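Local coordinates for putative branched-chain amino acid transport system substrate-binding protein (Rhodopseudomonas palustris, PDB 3TX6) that probably serves as the periplasmic solute-binding component of an ABC transporter, binding lignin-derived aromatic acids such as p-coumaric acid and related compounds, at residues P299-T304 and E314-A319; V72-S77 and D289-L294. One frame throughout, in Å; residues are numbered along the deposited sequence.

Contact 1. Residues P299-T304 and E314-A319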
# COMPACT_ATOMS: atom_id res chain seq x y z
N PRO A 299 -8.51 10.03 20.27
CA PRO A 299 -8.86 10.28 21.70
C PRO A 299 -7.72 10.91 22.50
O PRO A 299 -7.98 11.72 23.37
CB PRO A 299 -9.26 8.88 22.22
CG PRO A 299 -9.72 8.16 20.97
CD PRO A 299 -8.80 8.65 19.86
N VAL A 300 -6.47 10.57 22.18
CA VAL A 300 -5.33 11.19 22.82
C VAL A 300 -5.31 12.71 22.55
O VAL A 300 -5.21 13.52 23.51
CB VAL A 300 -4.00 10.53 22.41
CG1 VAL A 300 -2.80 11.27 23.02
CG2 VAL A 300 -3.99 9.06 22.78
N ALA A 301 -5.46 13.07 21.29
CA ALA A 301 -5.49 14.45 20.88
C ALA A 301 -6.66 15.19 21.55
O ALA A 301 -6.51 16.35 22.00
CB ALA A 301 -5.51 14.57 19.34
N LEU A 302 -7.82 14.54 21.64
CA LEU A 302 -9.02 15.16 22.22
C LEU A 302 -8.87 15.52 23.73
O LEU A 302 -9.56 16.37 24.25
CB LEU A 302 -10.25 14.27 22.04
CG LEU A 302 -10.90 14.20 20.65
CD1 LEU A 302 -11.94 13.06 20.53
CD2 LEU A 302 -11.49 15.53 20.25
N LYS A 303 -7.93 14.87 24.41
CA LYS A 303 -7.67 15.16 25.79
C LYS A 303 -7.20 16.57 26.00
O LYS A 303 -7.52 17.15 27.06
CB LYS A 303 -6.68 14.20 26.45
CG LYS A 303 -7.20 12.80 26.61
CD LYS A 303 -6.14 11.88 27.24
CE LYS A 303 -6.69 10.48 27.47
NZ LYS A 303 -5.67 9.63 28.11
N THR A 304 -6.43 17.09 25.04
CA THR A 304 -5.68 18.34 25.22
C THR A 304 -5.93 19.42 24.16
O THR A 304 -5.41 20.52 24.26
CB THR A 304 -4.18 18.06 25.28
OG1 THR A 304 -3.75 17.53 24.02
CG2 THR A 304 -3.84 17.09 26.45
N GLU A 314 -1.29 19.24 15.85
CA GLU A 314 -0.05 18.97 16.52
C GLU A 314 -0.19 17.79 17.50
O GLU A 314 0.69 16.96 17.59
CB GLU A 314 0.45 20.24 17.22
CG GLU A 314 1.69 20.06 18.06
CD GLU A 314 2.95 19.83 17.26
OE1 GLU A 314 2.93 19.87 16.02
OE2 GLU A 314 4.00 19.66 17.91
N ALA A 315 -1.29 17.73 18.23
CA ALA A 315 -1.51 16.65 19.21
C ALA A 315 -1.67 15.31 18.49
O ALA A 315 -1.22 14.28 18.99
CB ALA A 315 -2.70 16.94 20.12
N ILE A 316 -2.30 15.31 17.31
CA ILE A 316 -2.34 14.10 16.50
C ILE A 316 -0.93 13.67 16.11
O ILE A 316 -0.57 12.49 16.21
CB ILE A 316 -3.25 14.26 15.27
CG1 ILE A 316 -4.70 14.40 15.75
CG2 ILE A 316 -3.06 13.10 14.29
CD1 ILE A 316 -5.69 14.70 14.65
N ARG A 317 -0.15 14.62 15.59
CA ARG A 317 1.25 14.34 15.22
C ARG A 317 2.01 13.67 16.37
O ARG A 317 2.69 12.67 16.18
CB ARG A 317 1.98 15.60 14.81
CG ARG A 317 3.37 15.36 14.22
CD ARG A 317 4.09 16.67 13.85
NE ARG A 317 4.51 17.49 14.99
CZ ARG A 317 5.66 17.32 15.66
NH1 ARG A 317 6.48 16.33 15.36
NH2 ARG A 317 5.97 18.11 16.67
N LYS A 318 1.91 14.26 17.55
CA LYS A 318 2.62 13.69 18.71
C LYS A 318 2.02 12.33 19.12
O LYS A 318 2.78 11.44 19.49
CB LYS A 318 2.61 14.66 19.90
CG LYS A 318 3.36 15.95 19.66
CD LYS A 318 4.86 15.78 19.54
CE LYS A 318 5.62 17.04 19.96
NZ LYS A 318 7.10 16.88 19.80
N ALA A 319 0.71 12.17 19.00
CA ALA A 319 0.06 10.90 19.37
C ALA A 319 0.43 9.76 18.45
O ALA A 319 0.51 8.60 18.88
CB ALA A 319 -1.42 11.08 19.47
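Ala301 and Ala315 bring two helical segments together, their CA atoms 4.8 Å apart. The axes of 299-304 and 314-319 come within 8.4 Å and run in roughly opposing directions, at 136°; the two helices follow each other in the chain. Farther along, where Val300 faces Ala319, the spacing is wider, with 6.4 Å between their CA atoms. Small residues make the close approach possible: the Ala315 methyl comes in at the side of Ala301, its CB 3.8 Å from both CB and CA of Ala301, so it rests almost on the backbone of the other helix. Straight ahead of the Ala301 methyl lies CG1 of Ile316, 3.7 Å from Ala301 CB; in the modelled conformer, one of two, that branch stands anti to the carbonyl carbon of Ile316 (chi1 -67°), which turns it to Ala301. At the wider end Val300 reaches across with one branch. Its CG1, anti to the backbone N (chi1 176°), lies 3.8 Å from CB of Ala319. Thr304 closes the exposed margin, its OG1 4.1 Å from CB of Ala315, a loose contact of a hydroxyl with a methyl. The interface is thus almost wholly apolar, while polar chemistry stays within 314-319, where Arg317 grips Glu314 side-on: NE and NH2 each take one carboxylate oxygen, with NH2 to OE2 at 2.8 Å. Phe312, earlier on helix 310-322, also packs on Ala301, and Val300 extends to Glu323 beyond that helix. Ile316 continues onto Pro95, just ahead of strand 96-98, so helix 310-322 sits beside the end of helix 282-304 and reaches the same six-stranded sheet.

Contact 2. Residues V72-S77 and D289-L294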
# COMPACT_ATOMS: atom_id res chain seq x y z
N VAL A 72 -6.94 15.90 9.46
CA VAL A 72 -6.10 14.83 8.89
C VAL A 72 -6.40 14.72 7.41
O VAL A 72 -7.57 14.87 7.00
CB VAL A 72 -6.43 13.45 9.56
CG1 VAL A 72 -5.56 12.32 9.04
CG2 VAL A 72 -6.29 13.56 11.08
N ILE A 73 -5.36 14.42 6.62
CA ILE A 73 -5.54 14.12 5.21
C ILE A 73 -4.95 12.75 4.90
O ILE A 73 -4.00 12.30 5.55
CB ILE A 73 -5.02 15.25 4.29
CG1 ILE A 73 -3.56 15.45 4.34
CG2 ILE A 73 -5.77 16.53 4.58
CD1 ILE A 73 -3.05 16.49 3.33
N MSE A 74 -5.57 12.07 3.93
CA MSE A 74 -5.18 10.72 3.57
C MSE A 74 -5.07 10.62 2.06
O MSE A 74 -5.76 11.28 1.31
CB MSE A 74 -6.24 9.69 3.99
CG MSE A 74 -6.62 9.81 5.45
SE MSE A 74 -7.95 8.49 5.96
CE MSE A 74 -7.56 7.20 4.58
N GLY A 75 -4.16 9.77 1.61
CA GLY A 75 -4.07 9.42 0.21
C GLY A 75 -2.62 9.38 -0.24
O GLY A 75 -1.69 9.55 0.57
N SER A 76 -2.37 9.16 -1.52
CA SER A 76 -3.33 8.77 -2.53
C SER A 76 -3.13 7.25 -2.72
O SER A 76 -2.66 6.58 -1.84
CB SER A 76 -3.07 9.61 -3.82
OG SER A 76 -3.91 9.22 -4.91
N SER A 77 -3.51 6.73 -3.90
CA SER A 77 -3.53 5.29 -4.15
C SER A 77 -2.21 4.74 -4.72
O SER A 77 -1.95 3.54 -4.67
CB SER A 77 -4.67 4.94 -5.13
OG SER A 77 -5.94 5.33 -4.58
N ASP A 289 -7.49 0.72 7.77
CA ASP A 289 -6.48 0.76 8.83
C ASP A 289 -6.16 2.21 9.23
O ASP A 289 -5.86 2.47 10.38
CB ASP A 289 -5.22 0.07 8.37
CG ASP A 289 -5.36 -1.43 8.30
OD1 ASP A 289 -6.41 -1.95 8.73
OD2 ASP A 289 -4.39 -2.08 7.87
N ALA A 290 -6.19 3.14 8.27
CA ALA A 290 -5.95 4.53 8.60
C ALA A 290 -6.95 5.00 9.67
O ALA A 290 -6.60 5.76 10.61
CB ALA A 290 -6.00 5.43 7.37
N PHE A 291 -8.20 4.55 9.58
CA PHE A 291 -9.20 4.86 10.60
C PHE A 291 -8.97 4.13 11.90
O PHE A 291 -9.28 4.68 12.95
CB PHE A 291 -10.62 4.67 10.06
CG PHE A 291 -11.07 5.81 9.16
CD1 PHE A 291 -10.66 5.88 7.82
CD2 PHE A 291 -11.90 6.81 9.64
CE1 PHE A 291 -11.06 6.92 7.02
CE2 PHE A 291 -12.32 7.84 8.83
CZ PHE A 291 -11.92 7.90 7.52
N LYS A 292 -8.46 2.90 11.85
CA LYS A 292 -8.05 2.22 13.08
C LYS A 292 -6.96 3.05 13.77
O LYS A 292 -6.98 3.20 14.99
CB LYS A 292 -7.56 0.80 12.81
CG LYS A 292 -8.63 -0.20 12.39
CD LYS A 292 -9.68 -0.39 13.49
CE LYS A 292 -10.62 -1.54 13.21
NZ LYS A 292 -11.63 -1.85 14.28
N VAL A 293 -6.03 3.64 13.00
CA VAL A 293 -5.02 4.53 13.61
C VAL A 293 -5.68 5.73 14.27
O VAL A 293 -5.35 6.10 15.41
CB VAL A 293 -3.91 4.91 12.59
CG1 VAL A 293 -3.02 6.05 13.12
CG2 VAL A 293 -3.12 3.69 12.17
N LEU A 294 -6.62 6.36 13.55
CA LEU A 294 -7.38 7.46 14.12
C LEU A 294 -8.15 7.08 15.39
O LEU A 294 -8.22 7.90 16.32
CB LEU A 294 -8.32 8.09 13.10
CG LEU A 294 -7.64 8.80 11.91
CD1 LEU A 294 -8.70 9.52 11.06
CD2 LEU A 294 -6.54 9.74 12.39
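Strand 72-75, an inner strand of the six-stranded sheet, is covered on one side by helix 282-304, whose segment 289-294 runs nearly antiparallel to it, at 159° with axes 10.9 Å apart. Residues of alternating position, Val72 and Met74, point to the helix and carry the contact. Met74, here a selenomethionine, does most of the work. In the modelled conformer, one of two, its chain is extended at chi2 but bent at chi3 to a nearly eclipsed 24°; this puts Met74 CE 3.7 Å from Ala290 CB, a placement less certain than the rest. The selenium lies 3.6 Å from CE1 of Phe291 and 4.6 Å from the ring centroid. It sits 48° off the ring normal, an oblique Met-aromatic contact, with Met74 coming in roughly perpendicular to the Phe291 side chain. That side chain sets out along the helix flank, yet its ring end swings nearer the strand and also packs against Ile10 of the adjacent strand 8-14. One helical turn beyond Ala290, Leu294 lies antiparallel alongside Val72, their CD2 and CG2 methyls 4.0 Å apart. Ile97 of strand 96-98 touches both Ala290 and Leu294, so this helix face spans three neighbouring strands. Past the strand, a cis peptide bond precedes Ser76, and Ser77 touches the bound 3-(4-hydroxy-phenyl)pyruvic acid. The apolar face of a helix laid on a largely parallel sheet, with the ligand at the loop following a strand's C-terminal end, is characteristic of the alpha/beta domains of periplasmic binding proteins.

Helix 282-304 serves both contacts: its middle turns lie on the sheet in contact 2, and its last turns meet helix 310-322 in contact 1. Contact 2 is fully buried and nearer the centre of the chain; contact 1 is more peripheral, only partly buried. Both are largely apolar, but the partners differ with the spacing. Mostly alanine methyls, with Val300 and Ile316, fill the close helix pair, whereas the wider gap between helix and strand is bridged by larger side chains meeting Ala290. Their centres are about 16 Å apart, yet they join directly: Ile316 CD1, in the modelled one of two conformers, rests on Val72 CG2 at 3.8 Å, and Pro299 CD packs on the carbonyl O of Leu294.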